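Local coordinates for protein ethylbenzene dehydrogenase alpha-subunit (Aromatoleum aromaticum, PDB 2IVF) that binds a molybdenum atom, an iron/sulfur cluster and two pterin guanosine dinucleotide ligands, as the alpha subunit of a molybdopterin oxidoreductase, at residues L816-Y821 and E950-Y955; H230-M235 and K803-H808; L209-S214 and F710-G715; L543-M548 and N589-P594. One frame throughout, in Å; residues are numbered along the deposited sequence.

Contact 1. Residues L816-Y821 and E950-Y955. With GOL (glycerol), chain H.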
loop_
_atom_site.group_PDB
_atom_site.type_symbol
_atom_site.label_atom_id
_atom_site.label_comp_id
_atom_site.label_asym_id
_atom_site.label_seq_id
_atom_site.Cartn_x
_atom_site.Cartn_y
_atom_site.Cartn_z
ATOM N N LEU A 816 -0.255 -11.040 37.239
ATOM C CA LEU A 816 1.102 -10.482 37.453
ATOM C C LEU A 816 1.123 -9.865 38.830
ATOM O O LEU A 816 0.566 -8.795 39.050
ATOM C CB LEU A 816 1.480 -9.471 36.383
ATOM C CG LEU A 816 1.324 -10.027 34.958
ATOM C CD1 LEU A 816 1.488 -8.925 33.894
ATOM C CD2 LEU A 816 2.317 -11.153 34.675
ATOM N N ASP A 817 1.734 -10.575 39.761
ATOM C CA ASP A 817 1.637 -10.214 41.195
ATOM C C ASP A 817 2.783 -9.331 41.692
ATOM O O ASP A 817 3.022 -9.232 42.881
ATOM C CB ASP A 817 1.406 -11.453 42.051
ATOM C CG ASP A 817 2.660 -12.300 42.255
ATOM O OD1 ASP A 817 3.570 -12.294 41.377
ATOM O OD2 ASP A 817 2.741 -12.961 43.303
ATOM N N HIS A 818 3.446 -8.680 40.746
ATOM C CA HIS A 818 4.490 -7.694 40.969
ATOM C C HIS A 818 3.822 -6.469 41.580
ATOM O O HIS A 818 2.753 -6.052 41.144
ATOM C CB HIS A 818 5.103 -7.381 39.588
ATOM C CG HIS A 818 6.276 -6.456 39.607
ATOM N ND1 HIS A 818 6.164 -5.107 39.873
ATOM C CD2 HIS A 818 7.586 -6.677 39.329
ATOM C CE1 HIS A 818 7.363 -4.546 39.810
ATOM N NE2 HIS A 818 8.245 -5.478 39.482
ATOM N N ASP A 819 4.477 -5.875 42.573
ATOM C CA ASP A 819 3.946 -4.711 43.316
ATOM C C ASP A 819 3.418 -3.582 42.458
ATOM O O ASP A 819 2.353 -3.041 42.741
ATOM C CB ASP A 819 5.015 -4.168 44.273
ATOM C CG ASP A 819 5.317 -5.131 45.414
ATOM O OD1 ASP A 819 4.467 -6.002 45.716
ATOM O OD2 ASP A 819 6.397 -4.989 46.034
ATOM N N TRP A 820 4.140 -3.236 41.402
ATOM C CA TRP A 820 3.702 -2.158 40.520
ATOM C C TRP A 820 2.365 -2.480 39.870
ATOM O O TRP A 820 1.493 -1.609 39.735
ATOM C CB TRP A 820 4.721 -1.907 39.422
ATOM C CG TRP A 820 5.991 -1.232 39.866
ATOM C CD1 TRP A 820 6.538 -1.216 41.079
ATOM C CD2 TRP A 820 6.919 -0.596 38.990
ATOM N NE1 TRP A 820 7.739 -0.530 41.054
ATOM C CE2 TRP A 820 7.993 -0.154 39.763
ATOM C CE3 TRP A 820 6.922 -0.343 37.621
ATOM C CZ2 TRP A 820 9.063 0.551 39.214
ATOM C CZ3 TRP A 820 7.983 0.343 37.075
ATOM C CH2 TRP A 820 9.039 0.772 37.866
ATOM N N TYR A 821 2.218 -3.711 39.398
ATOM C CA TYR A 821 0.962 -4.157 38.791
ATOM C C TYR A 821 -0.213 -4.272 39.755
ATOM O O TYR A 821 -1.331 -3.827 39.462
ATOM C CB TYR A 821 1.167 -5.472 38.023
ATOM C CG TYR A 821 1.875 -5.224 36.713
ATOM C CD1 TYR A 821 3.218 -4.854 36.688
ATOM C CD2 TYR A 821 1.195 -5.335 35.500
ATOM C CE1 TYR A 821 3.858 -4.612 35.508
ATOM C CE2 TYR A 821 1.820 -5.097 34.347
ATOM C CZ TYR A 821 3.134 -4.732 34.337
ATOM O OH TYR A 821 3.720 -4.499 33.150
ATOM N N GLU A 950 10.446 -12.497 36.311
ATOM C CA GLU A 950 10.999 -13.253 35.199
ATOM C C GLU A 950 10.708 -12.656 33.836
ATOM O O GLU A 950 11.628 -12.408 33.030
ATOM C CB GLU A 950 10.487 -14.690 35.254
ATOM C CG GLU A 950 11.218 -15.545 34.268
ATOM C CD GLU A 950 11.528 -16.928 34.753
ATOM O OE1 GLU A 950 11.375 -17.221 35.971
ATOM O OE2 GLU A 950 11.947 -17.723 33.886
ATOM N N GLN A 951 9.438 -12.426 33.557
ATOM C CA GLN A 951 9.050 -12.002 32.211
ATOM C C GLN A 951 9.102 -10.486 31.999
ATOM O O GLN A 951 8.767 -9.999 30.934
ATOM C CB GLN A 951 7.668 -12.511 31.842
ATOM C CG GLN A 951 6.517 -12.077 32.755
ATOM C CD GLN A 951 6.090 -13.218 33.629
ATOM O OE1 GLN A 951 6.910 -13.750 34.380
ATOM N NE2 GLN A 951 4.826 -13.617 33.540
ATOM N N PHE A 952 9.484 -9.751 33.031
ATOM C CA PHE A 952 9.708 -8.308 32.927
ATOM C C PHE A 952 11.186 -8.087 32.665
ATOM O O PHE A 952 12.012 -8.170 33.581
ATOM C CB PHE A 952 9.252 -7.599 34.201
ATOM C CG PHE A 952 7.747 -7.679 34.468
ATOM C CD1 PHE A 952 6.856 -8.185 33.542
ATOM C CD2 PHE A 952 7.242 -7.200 35.669
ATOM C CE1 PHE A 952 5.497 -8.245 33.821
ATOM C CE2 PHE A 952 5.885 -7.266 35.963
ATOM C CZ PHE A 952 5.017 -7.779 35.046
ATOM N N ARG A 953 11.532 -7.822 31.412
ATOM C CA ARG A 953 12.949 -7.772 30.996
ATOM C C ARG A 953 13.131 -7.143 29.638
ATOM O O ARG A 953 12.175 -6.963 28.886
ATOM C CB ARG A 953 13.567 -9.160 30.968
ATOM C CG ARG A 953 12.943 -10.100 29.963
ATOM C CD ARG A 953 13.117 -11.598 30.361
ATOM N NE ARG A 953 12.051 -12.463 29.792
ATOM C CZ ARG A 953 11.877 -13.744 30.121
ATOM N NH1 ARG A 953 12.671 -14.310 31.003
ATOM N NH2 ARG A 953 10.904 -14.460 29.578
ATOM N N TYR A 954 14.370 -6.796 29.331
ATOM C CA TYR A 954 14.704 -6.259 28.042
ATOM C C TYR A 954 15.834 -7.051 27.411
ATOM O O TYR A 954 16.875 -7.311 28.034
ATOM C CB TYR A 954 15.103 -4.768 28.130
ATOM C CG TYR A 954 15.644 -4.253 26.807
ATOM C CD1 TYR A 954 14.815 -4.155 25.693
ATOM C CD2 TYR A 954 16.993 -3.957 26.635
ATOM C CE1 TYR A 954 15.308 -3.717 24.446
ATOM C CE2 TYR A 954 17.479 -3.499 25.398
ATOM C CZ TYR A 954 16.648 -3.406 24.315
ATOM O OH TYR A 954 17.117 -2.985 23.080
ATOM N N TYR A 955 15.616 -7.422 26.161
ATOM C CA TYR A 955 16.699 -7.790 25.264
ATOM C C TYR A 955 16.190 -7.323 23.901
ATOM O O TYR A 955 15.063 -6.837 23.807
ATOM C CB TYR A 955 16.993 -9.284 25.315
ATOM C CG TYR A 955 15.795 -10.172 25.013
ATOM C CD1 TYR A 955 15.461 -10.483 23.701
ATOM C CD2 TYR A 955 15.020 -10.741 26.033
ATOM C CE1 TYR A 955 14.379 -11.308 23.398
ATOM C CE2 TYR A 955 13.905 -11.573 25.713
ATOM C CZ TYR A 955 13.609 -11.860 24.402
ATOM O OH TYR A 955 12.523 -12.684 24.039
HETATM C C1 GOL H . 7.780 -4.274 32.155
HETATM O O1 GOL H . 6.646 -4.829 32.847
HETATM C C2 GOL H . 8.944 -5.128 31.657
HETATM O O2 GOL H . 8.782 -5.775 30.407
HETATM C C3 GOL H . 10.245 -4.324 31.559
HETATM O O3 GOL H . 10.849 -4.223 30.265
#

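Contact 2. Residues H230-M235 and K803-H808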
loop_
_atom_site.group_PDB
_atom_site.type_symbol
_atom_site.label_atom_id
_atom_site.label_comp_id
_atom_site.label_asym_id
_atom_site.label_seq_id
_atom_site.Cartn_x
_atom_site.Cartn_y
_atom_site.Cartn_z
ATOM N N HIS A 230 4.320 -10.606 28.409
ATOM C CA HIS A 230 4.055 -10.713 29.821
ATOM C C HIS A 230 3.242 -11.945 30.228
ATOM O O HIS A 230 3.379 -12.410 31.337
ATOM C CB HIS A 230 3.468 -9.418 30.338
ATOM C CG HIS A 230 4.480 -8.310 30.336
ATOM N ND1 HIS A 230 4.136 -6.989 30.445
ATOM C CD2 HIS A 230 5.836 -8.337 30.169
ATOM C CE1 HIS A 230 5.230 -6.243 30.377
ATOM N NE2 HIS A 230 6.277 -7.037 30.213
ATOM N N THR A 231 2.483 -12.481 29.297
ATOM C CA THR A 231 1.639 -13.672 29.522
ATOM C C THR A 231 2.442 -14.949 29.309
ATOM O O THR A 231 2.461 -15.847 30.172
ATOM C CB THR A 231 0.442 -13.654 28.577
ATOM O OG1 THR A 231 -0.320 -12.450 28.797
ATOM C CG2 THR A 231 -0.452 -14.878 28.773
ATOM N N PHE A 232 3.152 -15.004 28.184
ATOM C CA PHE A 232 3.879 -16.191 27.778
ATOM C C PHE A 232 5.398 -16.116 28.023
ATOM O O PHE A 232 6.110 -17.134 27.902
ATOM C CB PHE A 232 3.637 -16.436 26.306
ATOM C CG PHE A 232 2.177 -16.475 25.917
ATOM C CD1 PHE A 232 1.348 -17.488 26.375
ATOM C CD2 PHE A 232 1.646 -15.514 25.058
ATOM C CE1 PHE A 232 0.027 -17.548 25.981
ATOM C CE2 PHE A 232 0.311 -15.575 24.657
ATOM C CZ PHE A 232 -0.483 -16.594 25.135
ATOM N N GLY A 233 5.898 -14.925 28.322
ATOM C CA GLY A 233 7.341 -14.740 28.537
ATOM C C GLY A 233 8.039 -14.613 27.200
ATOM O O GLY A 233 9.239 -14.560 27.164
ATOM N N LYS A 234 7.293 -14.545 26.083
ATOM C CA LYS A 234 7.927 -14.326 24.780
ATOM C C LYS A 234 6.932 -13.848 23.763
ATOM O O LYS A 234 5.728 -13.971 23.958
ATOM C CB LYS A 234 8.631 -15.598 24.266
ATOM C CG LYS A 234 7.685 -16.704 23.765
ATOM C CD LYS A 234 7.068 -17.472 24.889
ATOM C CE LYS A 234 6.350 -18.742 24.394
ATOM N NZ LYS A 234 7.281 -19.767 23.788
ATOM N N MET A 235 7.435 -13.294 22.667
ATOM C CA MET A 235 6.562 -12.747 21.657
ATOM C C MET A 235 6.915 -13.184 20.262
ATOM O O MET A 235 6.170 -12.917 19.359
ATOM C CB MET A 235 6.487 -11.215 21.732
ATOM C CG MET A 235 7.719 -10.482 21.347
ATOM S SD MET A 235 7.535 -8.661 21.509
ATOM C CE MET A 235 7.981 -8.464 23.223
ATOM N N LYS A 803 5.600 -28.395 27.418
ATOM C CA LYS A 803 6.760 -27.571 27.712
ATOM C C LYS A 803 6.350 -26.302 28.488
ATOM O O LYS A 803 5.414 -25.573 28.104
ATOM C CB LYS A 803 7.519 -27.209 26.431
ATOM C CG LYS A 803 8.915 -26.679 26.676
ATOM C CD LYS A 803 9.602 -26.168 25.387
ATOM C CE LYS A 803 11.034 -25.703 25.629
ATOM N NZ LYS A 803 11.812 -25.531 24.350
ATOM N N VAL A 804 7.087 -26.044 29.555
ATOM C CA VAL A 804 6.870 -24.874 30.405
ATOM C C VAL A 804 7.110 -23.577 29.639
ATOM O O VAL A 804 7.794 -23.555 28.592
ATOM C CB VAL A 804 7.750 -24.921 31.714
ATOM C CG1 VAL A 804 7.327 -26.108 32.617
ATOM C CG2 VAL A 804 9.256 -25.003 31.416
ATOM N N PHE A 805 6.552 -22.492 30.171
ATOM C CA PHE A 805 6.714 -21.182 29.598
ATOM C C PHE A 805 7.776 -20.449 30.372
ATOM O O PHE A 805 7.927 -20.677 31.579
ATOM C CB PHE A 805 5.420 -20.386 29.723
ATOM C CG PHE A 805 4.347 -20.844 28.830
ATOM C CD1 PHE A 805 3.540 -21.917 29.182
ATOM C CD2 PHE A 805 4.138 -20.204 27.636
ATOM C CE1 PHE A 805 2.501 -22.319 28.340
ATOM C CE2 PHE A 805 3.138 -20.601 26.786
ATOM C CZ PHE A 805 2.313 -21.655 27.143
ATOM N N PRO A 806 8.533 -19.565 29.685
ATOM C CA PRO A 806 9.557 -18.829 30.415
ATOM C C PRO A 806 8.993 -17.637 31.217
ATOM O O PRO A 806 9.297 -16.460 30.928
ATOM C CB PRO A 806 10.506 -18.412 29.305
ATOM C CG PRO A 806 9.570 -18.131 28.145
ATOM C CD PRO A 806 8.547 -19.237 28.235
ATOM N N THR A 807 8.185 -17.956 32.225
ATOM C CA THR A 807 7.501 -16.961 33.038
ATOM C C THR A 807 7.752 -17.274 34.531
ATOM O O THR A 807 8.167 -18.368 34.875
ATOM C CB THR A 807 5.964 -16.968 32.823
ATOM O OG1 THR A 807 5.416 -18.251 33.143
ATOM C CG2 THR A 807 5.551 -16.570 31.443
ATOM N N HIS A 808 7.508 -16.281 35.385
ATOM C CA HIS A 808 7.472 -16.432 36.839
ATOM C C HIS A 808 6.831 -17.756 37.315
ATOM O O HIS A 808 7.434 -18.503 38.115
ATOM C CB HIS A 808 6.699 -15.255 37.415
ATOM C CG HIS A 808 6.829 -15.096 38.895
ATOM N ND1 HIS A 808 8.029 -14.799 39.511
ATOM C CD2 HIS A 808 5.903 -15.165 39.888
ATOM C CE1 HIS A 808 7.839 -14.703 40.818
ATOM N NE2 HIS A 808 6.554 -14.909 41.072
#

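Contact 3. Residues L209-S214 and F710-G715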
loop_
_atom_site.group_PDB
_atom_site.type_symbol
_atom_site.label_atom_id
_atom_site.label_comp_id
_atom_site.label_asym_id
_atom_site.label_seq_id
_atom_site.Cartn_x
_atom_site.Cartn_y
_atom_site.Cartn_z
ATOM N N LEU A 209 31.348 -2.124 16.011
ATOM C CA LEU A 209 32.789 -1.961 15.973
ATOM C C LEU A 209 33.228 -0.673 16.685
ATOM O O LEU A 209 34.288 -0.640 17.299
ATOM C CB LEU A 209 33.291 -1.991 14.543
ATOM C CG LEU A 209 33.300 -3.368 13.873
ATOM C CD1 LEU A 209 33.790 -3.241 12.435
ATOM C CD2 LEU A 209 34.209 -4.296 14.628
ATOM N N MET A 210 32.410 0.376 16.599
ATOM C CA MET A 210 32.766 1.685 17.176
ATOM C C MET A 210 32.287 1.834 18.612
ATOM O O MET A 210 32.634 2.825 19.313
ATOM C CB MET A 210 32.172 2.808 16.327
ATOM C CG MET A 210 32.767 2.871 14.961
ATOM S SD MET A 210 32.377 4.420 14.116
ATOM C CE MET A 210 30.660 4.411 14.008
ATOM N N ASP A 211 31.530 0.830 19.058
ATOM C CA ASP A 211 30.779 0.865 20.318
ATOM C C ASP A 211 29.892 2.112 20.402
ATOM O O ASP A 211 29.842 2.795 21.426
ATOM C CB ASP A 211 31.723 0.766 21.522
ATOM C CG ASP A 211 30.966 0.600 22.827
ATOM O OD1 ASP A 211 29.941 -0.097 22.806
ATOM O OD2 ASP A 211 31.354 1.221 23.835
ATOM N N GLY A 212 29.244 2.426 19.287
ATOM C CA GLY A 212 28.264 3.514 19.249
ATOM C C GLY A 212 26.966 3.055 19.867
ATOM O O GLY A 212 26.862 1.920 20.332
ATOM N N VAL A 213 25.966 3.933 19.865
ATOM C CA VAL A 213 24.705 3.694 20.531
ATOM C C VAL A 213 23.675 3.450 19.454
ATOM O O VAL A 213 23.612 4.208 18.490
ATOM C CB VAL A 213 24.268 4.905 21.382
ATOM C CG1 VAL A 213 22.957 4.574 22.077
ATOM C CG2 VAL A 213 25.374 5.277 22.374
ATOM N N SER A 214 22.942 2.345 19.563
ATOM C CA SER A 214 21.901 2.023 18.586
ATOM C C SER A 214 20.550 1.786 19.290
ATOM O O SER A 214 20.236 0.663 19.709
ATOM C CB SER A 214 22.254 0.805 17.732
ATOM O OG SER A 214 23.638 0.749 17.375
ATOM N N PHE A 710 40.452 5.563 20.499
ATOM C CA PHE A 710 39.337 6.198 21.186
ATOM C C PHE A 710 38.846 5.268 22.283
ATOM O O PHE A 710 39.079 4.064 22.214
ATOM C CB PHE A 710 38.202 6.506 20.214
ATOM C CG PHE A 710 37.646 5.299 19.521
ATOM C CD1 PHE A 710 38.258 4.794 18.394
ATOM C CD2 PHE A 710 36.491 4.673 19.991
ATOM C CE1 PHE A 710 37.742 3.696 17.741
ATOM C CE2 PHE A 710 35.961 3.562 19.335
ATOM C CZ PHE A 710 36.582 3.075 18.213
ATOM N N ASN A 711 38.172 5.831 23.286
ATOM C CA ASN A 711 37.579 5.058 24.386
ATOM C C ASN A 711 36.176 4.594 24.083
ATOM O O ASN A 711 35.325 5.401 23.696
ATOM C CB ASN A 711 37.453 5.898 25.652
ATOM C CG ASN A 711 38.760 6.089 26.364
ATOM O OD1 ASN A 711 39.834 5.874 25.809
ATOM N ND2 ASN A 711 38.675 6.506 27.609
ATOM N N ASP A 712 35.890 3.321 24.314
ATOM C CA ASP A 712 34.509 2.839 24.182
ATOM C C ASP A 712 33.730 3.242 25.434
ATOM O O ASP A 712 34.274 3.940 26.289
ATOM C CB ASP A 712 34.462 1.329 23.900
ATOM C CG ASP A 712 34.911 0.498 25.066
ATOM O OD1 ASP A 712 35.085 1.059 26.163
ATOM O OD2 ASP A 712 35.103 -0.711 24.868
ATOM N N HIS A 713 32.464 2.853 25.557
ATOM C CA HIS A 713 31.685 3.351 26.692
ATOM C C HIS A 713 32.155 2.821 28.054
ATOM O O HIS A 713 31.866 3.437 29.065
ATOM C CB HIS A 713 30.178 3.182 26.521
ATOM C CG HIS A 713 29.668 1.797 26.764
ATOM N ND1 HIS A 713 29.919 0.745 25.907
ATOM C CD2 HIS A 713 28.849 1.311 27.726
ATOM C CE1 HIS A 713 29.297 -0.336 26.348
ATOM N NE2 HIS A 713 28.633 -0.018 27.446
ATOM N N ASN A 714 32.885 1.712 28.074
ATOM C CA ASN A 714 33.452 1.207 29.326
ATOM C C ASN A 714 34.845 1.698 29.567
ATOM O O ASN A 714 35.452 1.340 30.568
ATOM C CB ASN A 714 33.416 -0.314 29.343
ATOM C CG ASN A 714 32.010 -0.838 29.409
ATOM O OD1 ASN A 714 31.611 -1.686 28.608
ATOM N ND2 ASN A 714 31.225 -0.302 30.350
ATOM N N GLY A 715 35.352 2.534 28.662
ATOM C CA GLY A 715 36.665 3.154 28.810
ATOM C C GLY A 715 37.830 2.304 28.335
ATOM O O GLY A 715 38.976 2.606 28.650
#

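Contact 4. Residues L543-M548 and N589-P594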
loop_
_atom_site.group_PDB
_atom_site.type_symbol
_atom_site.label_atom_id
_atom_site.label_comp_id
_atom_site.label_asym_id
_atom_site.label_seq_id
_atom_site.Cartn_x
_atom_site.Cartn_y
_atom_site.Cartn_z
ATOM N N LEU A 543 22.812 -2.045 21.783
ATOM C CA LEU A 543 21.399 -1.926 21.478
ATOM C C LEU A 543 20.706 -1.575 22.780
ATOM O O LEU A 543 20.830 -2.301 23.773
ATOM C CB LEU A 543 20.846 -3.225 20.931
ATOM C CG LEU A 543 21.358 -3.562 19.529
ATOM C CD1 LEU A 543 21.158 -5.028 19.213
ATOM C CD2 LEU A 543 20.667 -2.683 18.486
ATOM N N VAL A 544 19.984 -0.462 22.766
ATOM C CA VAL A 544 19.528 0.168 24.008
ATOM C C VAL A 544 18.045 0.553 23.882
ATOM O O VAL A 544 17.567 0.861 22.782
ATOM C CB VAL A 544 20.432 1.407 24.361
ATOM C CG1 VAL A 544 21.895 0.996 24.349
ATOM C CG2 VAL A 544 20.199 2.541 23.350
ATOM N N PRO A 545 17.292 0.488 24.995
ATOM C CA PRO A 545 15.882 0.956 24.989
ATOM C C PRO A 545 15.811 2.401 24.535
ATOM O O PRO A 545 16.530 3.218 25.106
ATOM C CB PRO A 545 15.459 0.855 26.469
ATOM C CG PRO A 545 16.740 0.694 27.253
ATOM C CD PRO A 545 17.696 -0.006 26.321
ATOM N N PRO A 546 15.039 2.710 23.478
ATOM C CA PRO A 546 14.969 4.087 22.923
ATOM C C PRO A 546 14.321 5.166 23.809
ATOM O O PRO A 546 14.692 6.349 23.705
ATOM C CB PRO A 546 14.222 3.886 21.601
ATOM C CG PRO A 546 13.450 2.650 21.809
ATOM C CD PRO A 546 14.225 1.772 22.692
ATOM N N ALA A 547 13.458 4.785 24.757
ATOM C CA ALA A 547 12.921 5.761 25.726
ATOM C C ALA A 547 14.013 6.510 26.504
ATOM O O ALA A 547 13.813 7.668 26.928
ATOM C CB ALA A 547 11.899 5.087 26.699
ATOM N N MET A 548 15.147 5.853 26.750
ATOM C CA MET A 548 16.139 6.415 27.652
ATOM C C MET A 548 16.785 7.650 27.061
ATOM O O MET A 548 16.797 8.699 27.704
ATOM C CB MET A 548 17.238 5.415 28.028
ATOM C CG MET A 548 16.736 4.185 28.741
ATOM S SD MET A 548 15.684 4.572 30.162
ATOM C CE MET A 548 15.371 2.902 30.783
ATOM N N ASN A 589 23.799 1.159 33.220
ATOM C CA ASN A 589 24.426 2.083 32.262
ATOM C C ASN A 589 24.561 1.523 30.860
ATOM O O ASN A 589 24.866 2.277 29.914
ATOM C CB ASN A 589 25.820 2.559 32.729
ATOM C CG ASN A 589 26.272 3.899 32.008
ATOM O OD1 ASN A 589 26.077 4.094 30.769
ATOM N ND2 ASN A 589 26.841 4.809 32.786
ATOM N N ASP A 590 24.391 0.213 30.691
ATOM C CA ASP A 590 24.403 -0.347 29.327
ATOM C C ASP A 590 23.063 -0.248 28.617
ATOM O O ASP A 590 22.972 -0.531 27.418
ATOM C CB ASP A 590 24.920 -1.782 29.321
ATOM C CG ASP A 590 26.409 -1.849 29.615
ATOM O OD1 ASP A 590 27.077 -0.786 29.584
ATOM O OD2 ASP A 590 26.909 -2.960 29.860
ATOM N N HIS A 591 22.049 0.145 29.381
ATOM C CA HIS A 591 20.713 0.522 28.877
ATOM C C HIS A 591 20.577 2.024 28.677
ATOM O O HIS A 591 19.968 2.487 27.750
ATOM C CB HIS A 591 19.607 0.089 29.864
ATOM C CG HIS A 591 19.560 -1.385 30.118
ATOM N ND1 HIS A 591 19.419 -2.302 29.100
ATOM C CD2 HIS A 591 19.661 -2.102 31.262
ATOM C CE1 HIS A 591 19.410 -3.523 29.615
ATOM N NE2 HIS A 591 19.574 -3.426 30.925
ATOM N N ILE A 592 21.100 2.805 29.600
ATOM C CA ILE A 592 20.893 4.244 29.542
ATOM C C ILE A 592 22.056 4.934 28.813
ATOM O O ILE A 592 22.930 5.480 29.418
ATOM C CB ILE A 592 20.670 4.805 30.946
ATOM C CG1 ILE A 592 19.375 4.195 31.504
ATOM C CG2 ILE A 592 20.575 6.357 30.888
ATOM C CD1 ILE A 592 19.249 4.199 32.979
ATOM N N ARG A 593 22.013 4.887 27.488
ATOM C CA ARG A 593 23.058 5.416 26.617
ATOM C C ARG A 593 22.393 6.199 25.492
ATOM O O ARG A 593 21.263 5.848 25.093
ATOM C CB ARG A 593 23.881 4.282 25.982
ATOM C CG ARG A 593 24.581 3.379 26.957
ATOM C CD ARG A 593 25.448 2.330 26.271
ATOM N NE ARG A 593 26.546 2.910 25.473
ATOM C CZ ARG A 593 27.114 2.301 24.424
ATOM N NH1 ARG A 593 26.722 1.081 24.049
ATOM N NH2 ARG A 593 28.083 2.892 23.742
ATOM N N PRO A 594 23.042 7.290 25.031
ATOM C CA PRO A 594 24.241 7.844 25.657
ATOM C C PRO A 594 23.996 8.210 27.107
ATOM O O PRO A 594 22.897 8.587 27.458
ATOM C CB PRO A 594 24.523 9.138 24.879
ATOM C CG PRO A 594 23.682 9.126 23.691
ATOM C CD PRO A 594 22.624 8.060 23.845
HETATM O O HOH W 1 21.250 -2.330 26.334
HETATM O O HOH W 2 18.453 5.026 24.844
#

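Contact 1. Residues L816-Y821 and E950-Y955
Phe952 pushes its ring into a cluster of side chains from 816-821, and its distal edge takes the closest packing. Tyr821 meets it tip to tip: Phe952 CZ lies over one face of the tyrosine ring, toward the rim, 3.4 Å from Tyr821 CE1. The two planes are only 28° apart but offset from each other, so the rings barely overlap. His818 forms the next wall. Its CG is anti to the backbone N (chi1 -176°), and CB and CD2 both rest against Phe952, CD2 lying 3.7 Å from Phe952 CD2 with the ring planes 54° apart. Leu816 CD1 closes the edge in the plane of the phenyl ring, 3.9 Å from Phe952 CZ, while Leu816 CD2 brushes Gln951 NE2; the Gln951 amide is held from outside, OE1 by His808 N and NE2 by His230 O. The looser part holds a glycerol, probably from the crystallisation liquor. Its O1 sits 3.4 Å above the centre of the Phe952 ring and is hydrogen-bonded to Tyr821 OH at 3.0 Å; His230 NE2 also binds this molecule. His818 is at the same time the N-cap of helix 819-824, its ND1 accepting from Trp820 N (3.2 Å), and its NE2 bonds Gly947 O. With one ring nitrogen accepting and the other facing a carbonyl oxygen, His818 is probably neutral with the proton on NE2, placing an uncharged ring against the phenyl group.

Contact 2. Residues H230-M235 and K803-H808
Phe232, Pro806 and Phe805 bury the most surface here. The two phenylalanines lie side by side and point the same way, Phe232 CD1 reaching to 3.6 Å from Phe805 CE2; their planes differ by 29°, and with centroids 5.9 Å apart the rings barely overlap. CD2 of Phe805 also passes near the carbonyl oxygen of Phe232. That oxygen is approached more closely by the proline, Pro806 CD standing 3.2 Å from Phe232 O. Helix 226-232 ends at this point, Gly233 leaving it with positive phi, and Pro806 faces it as the centre of an inverse gamma turn with a weak Thr807 N to Phe805 O bond. Gly233 CA makes a CA-H...O contact with Pro806 O at 3.5 Å, and Arg953 NH2 bonds both Pro806 O and Gly233 O. Across Pro806, at about a right angle, runs Lys234, whose CD is 4.1 Å from Pro806 CD and whose NZ goes on to Ala781 O and Glu527. Thr807 CG2 presses on Thr231 O at 3.4 Å.

Contact 3. Residues L209-S214 and F710-G715
Asp211 reaches across to Asp712 and His713. Its CB rests 3.7 Å from Asp712 CB. CG is carried anti to the backbone N (chi1 -172°), on the side of His713; carboxylate and imidazole planes are 39° apart. OD2 accepts twice: His713 ND1 comes to Asp211 OD2 on its syn lone pair at 2.6 Å, with OD2 in the imidazole plane, and His713 N meets Asp211 OD2 nearly along the C-O bond, also at 2.6 Å and almost straight (178°). Asp211 OD1 lies 3.2 Å from His713 ND1. Asp211 is the C-prime residue, with positive phi, of the Schellman motif ending helix 197-210, while 712-715 forms a type I turn between antiparallel strands 709-711 and 717-719; the carboxylate ties helix end to hairpin. His713 NE2 has a second carboxylate partner, Asp590 OD1, which may favour a doubly protonated ring. Asp712 OD2, in a long, weak ion pair with Arg718, stands 4.3 Å from Asp211 OD2; Asp712 OD1 accepts from Arg716 N. Phe710 CE2 touches Met210 O at 3.4 Å.

Contact 4. Residues L543-M548 and N589-P594
Val544, Pro545 and Met548 pack mostly against backbone oxygens of 589-594. Val544 CB is 3.6 Å from His591 O, its CG1 lies close to Asp590 O, and CG2 faces Arg593 O; Met548 CG also lies by His591 O. His591 O and Arg593 O belong to an inverse gamma turn centred on Ile592, with a weak Arg593 N to His591 O bond; Asp590 O precedes it. Among carbon contacts, Pro545 crosses His591 at about a right angle, with Pro545 CG 3.9 Å from His591 CB. Met548 CG comes to 3.8 Å from Ile592 CG1, and the bend at chi2 (-51°) puts the sulfur beside the same carbon. Water carries the polar link. One molecule donates to both Leu543 O (2.6 Å) and Asp590 O, and weakly accepts from His591 ND1; a second donates to Pro545 O and to Arg593 O, 2.9 Å from the latter. Charged ends go elsewhere: Arg593 NE forms a salt bridge with Asp184 OD1. Strand 543-544, parallel to 214-215, and the start of helix 546-553 are thus joined to the loop by van der Waals contact, while bridging waters satisfy backbone carbonyls that lack a direct donor across the seam.

From the N terminus, 209-214 at the end of helix 197-210 opens contact 3, and 230-235 at the end of helix 226-232 opens contact 2. Contact 4 then opens at 543-548 and closes a short loop at 589-594, nested inside both larger loops. Contact 3 closes at the hairpin 710-715 and contact 2 at 803-808, so these two cross. Contact 1 follows in series, opening at helix 819-824 and closing at 950-955. That last loop joins the separate groups: Gln951 bonds His808 and His230 of contact 2, and Tyr954 packs on Pro545 of contact 4, which is itself bonded to contact 3 through Asp590 and His713.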